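Local coordinates for transcriptional regulator, MarR family, putative (Bacillus cereus, PDB 3BJA), which probably binds DNA as a transcription factor of the MarR family, using a winged helix-turn-helix fold, at residues V41-G46 with V91-K96. Residues are numbered along the deposited sequence; the frame is centred on the assembly and turned at random.
Sequences VLAKSG and VYLTKK
L42 is the bump of the helix here, and the strand of V91 to L93 supplies the hollow. The side chain of L42 fits between those of V91 and L93. Its CG lies anti to its own carbonyl carbon (chi1 -69°), and the two methyls beyond it reach the strand backbone. CD2 of L42 rests 3.8 Å from the carbonyl O of V91. CD1 of L42 meets CG1 of V91 at 4.0 Å, and the two side chains cross at about a right angle. L93 closes the other side, with its CG 3.8 Å from CB of L42. L93 is also a bump in its own right. Its CD1 lies over the backbone of A43, 3.9 Å from CA of A43, and 4.0 Å from CB of A43. The contact joins the end of helix 33-44 to strand 89-93, the middle strand of the three-stranded sheet in this winged helix-turn-helix domain. V77 of strand 77-81 also touches L42, and M50 of helix 50-56 touches V91. Y92 turns its ring away from the helix, where it makes a cation-pi contact with K47. The side chains that meet here are all apolar, though L42 also packs on the strand backbone. At the helix end, O of V41 accepts two bonds from S45, one from N and one from OG at 3.1 Å. The hydroxyl approaches from above the carbonyl plane, 40° out of it.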
loop_
_atom_site.group_PDB
_atom_site.type_symbol
_atom_site.label_atom_id
_atom_site.label_comp_id
_atom_site.label_asym_id
_atom_site.label_seq_id
_atom_site.Cartn_x
_atom_site.Cartn_y
_atom_site.Cartn_z
ATOM N N VAL A 41 -6.470 14.478 3.082
ATOM C CA VAL A 41 -7.016 14.298 4.444
ATOM C C VAL A 41 -7.131 15.635 5.193
ATOM O O VAL A 41 -8.207 15.952 5.708
ATOM C CB VAL A 41 -6.189 13.304 5.288
ATOM C CG1 VAL A 41 -6.565 13.393 6.797
ATOM C CG2 VAL A 41 -6.336 11.878 4.735
ATOM N N LEU A 42 -6.045 16.419 5.210
ATOM C CA LEU A 42 -6.020 17.722 5.919
ATOM C C LEU A 42 -6.866 18.842 5.308
ATOM O O LEU A 42 -7.101 19.850 5.982
ATOM C CB LEU A 42 -4.577 18.225 6.116
ATOM C CG LEU A 42 -3.645 17.484 7.080
ATOM C CD1 LEU A 42 -2.278 18.141 7.011
ATOM C CD2 LEU A 42 -4.155 17.466 8.527
ATOM N N ALA A 43 -7.259 18.725 4.038
ATOM C CA ALA A 43 -8.136 19.737 3.424
ATOM C C ALA A 43 -9.576 19.515 3.898
ATOM O O ALA A 43 -10.231 20.489 4.306
ATOM C CB ALA A 43 -8.062 19.682 1.927
ATOM N N LYS A 44 -10.033 18.240 3.853
ATOM C CA LYS A 44 -11.412 17.826 4.264
ATOM C C LYS A 44 -11.662 18.130 5.737
ATOM O O LYS A 44 -12.600 18.855 6.078
ATOM C CB LYS A 44 -11.680 16.331 4.015
ATOM C CG LYS A 44 -11.657 15.885 2.552
ATOM N N SER A 45 -10.815 17.581 6.603
ATOM C CA SER A 45 -10.881 17.873 8.039
ATOM C C SER A 45 -10.139 19.182 8.285
ATOM O O SER A 45 -9.344 19.614 7.456
ATOM C CB SER A 45 -10.207 16.758 8.843
ATOM O OG SER A 45 -8.794 16.710 8.619
ATOM N N GLY A 46 -10.362 19.814 9.420
ATOM C CA GLY A 46 -9.633 21.036 9.731
ATOM C C GLY A 46 -8.316 20.685 10.414
ATOM O O GLY A 46 -7.604 19.742 10.029
ATOM N N VAL A 91 -2.135 19.317 13.671
ATOM C CA VAL A 91 -1.569 19.510 12.319
ATOM C C VAL A 91 -2.614 20.127 11.371
ATOM O O VAL A 91 -3.806 19.834 11.464
ATOM C CB VAL A 91 -1.099 18.167 11.701
ATOM C CG1 VAL A 91 -0.233 18.417 10.468
ATOM C CG2 VAL A 91 -0.315 17.344 12.709
ATOM N N TYR A 92 -2.156 20.966 10.447
ATOM C CA TYR A 92 -3.046 21.630 9.484
ATOM C C TYR A 92 -2.299 22.147 8.262
ATOM O O TYR A 92 -1.075 22.317 8.305
ATOM C CB TYR A 92 -3.849 22.766 10.163
ATOM C CG TYR A 92 -3.037 23.869 10.808
ATOM C CD1 TYR A 92 -2.427 23.679 12.060
ATOM C CD2 TYR A 92 -2.916 25.132 10.203
ATOM C CE1 TYR A 92 -1.673 24.706 12.680
ATOM C CE2 TYR A 92 -2.173 26.175 10.819
ATOM C CZ TYR A 92 -1.555 25.952 12.057
ATOM O OH TYR A 92 -0.827 26.954 12.675
ATOM N N LEU A 93 -3.047 22.364 7.176
ATOM C CA LEU A 93 -2.485 22.920 5.939
ATOM C C LEU A 93 -2.161 24.397 6.088
ATOM O O LEU A 93 -2.894 25.133 6.743
ATOM C CB LEU A 93 -3.447 22.769 4.746
ATOM C CG LEU A 93 -3.641 21.383 4.136
ATOM C CD1 LEU A 93 -4.636 21.480 2.990
ATOM C CD2 LEU A 93 -2.326 20.795 3.641
ATOM N N THR A 94 -1.056 24.806 5.466
ATOM C CA THR A 94 -0.654 26.204 5.378
ATOM C C THR A 94 -1.318 26.744 4.101
ATOM O O THR A 94 -1.954 25.973 3.347
ATOM C CB THR A 94 0.874 26.357 5.232
ATOM O OG1 THR A 94 1.300 25.752 4.000
ATOM C CG2 THR A 94 1.611 25.713 6.414
ATOM N N LYS A 95 -1.148 28.051 3.851
ATOM C CA LYS A 95 -1.683 28.689 2.637
ATOM C C LYS A 95 -1.101 28.010 1.378
ATOM O O LYS A 95 -1.859 27.669 0.456
ATOM C CB LYS A 95 -1.422 30.196 2.646
ATOM C CG LYS A 95 -2.178 30.968 1.562
ATOM C CD LYS A 95 -2.103 32.484 1.817
ATOM C CE LYS A 95 -2.731 33.297 0.696
ATOM N NZ LYS A 95 -2.550 34.777 0.911
ATOM N N LYS A 96 0.221 27.774 1.386
ATOM C CA LYS A 96 0.939 27.061 0.305
ATOM C C LYS A 96 0.372 25.652 0.056
ATOM O O LYS A 96 0.210 25.243 -1.090
ATOM C CB LYS A 96 2.442 26.952 0.634
ATOM C CG LYS A 96 3.287 26.217 -0.428
ATOM C CD LYS A 96 4.728 25.983 -0.022
ATOM C CE LYS A 96 5.436 25.199 -1.118
ATOM N NZ LYS A 96 6.864 24.920 -0.861
#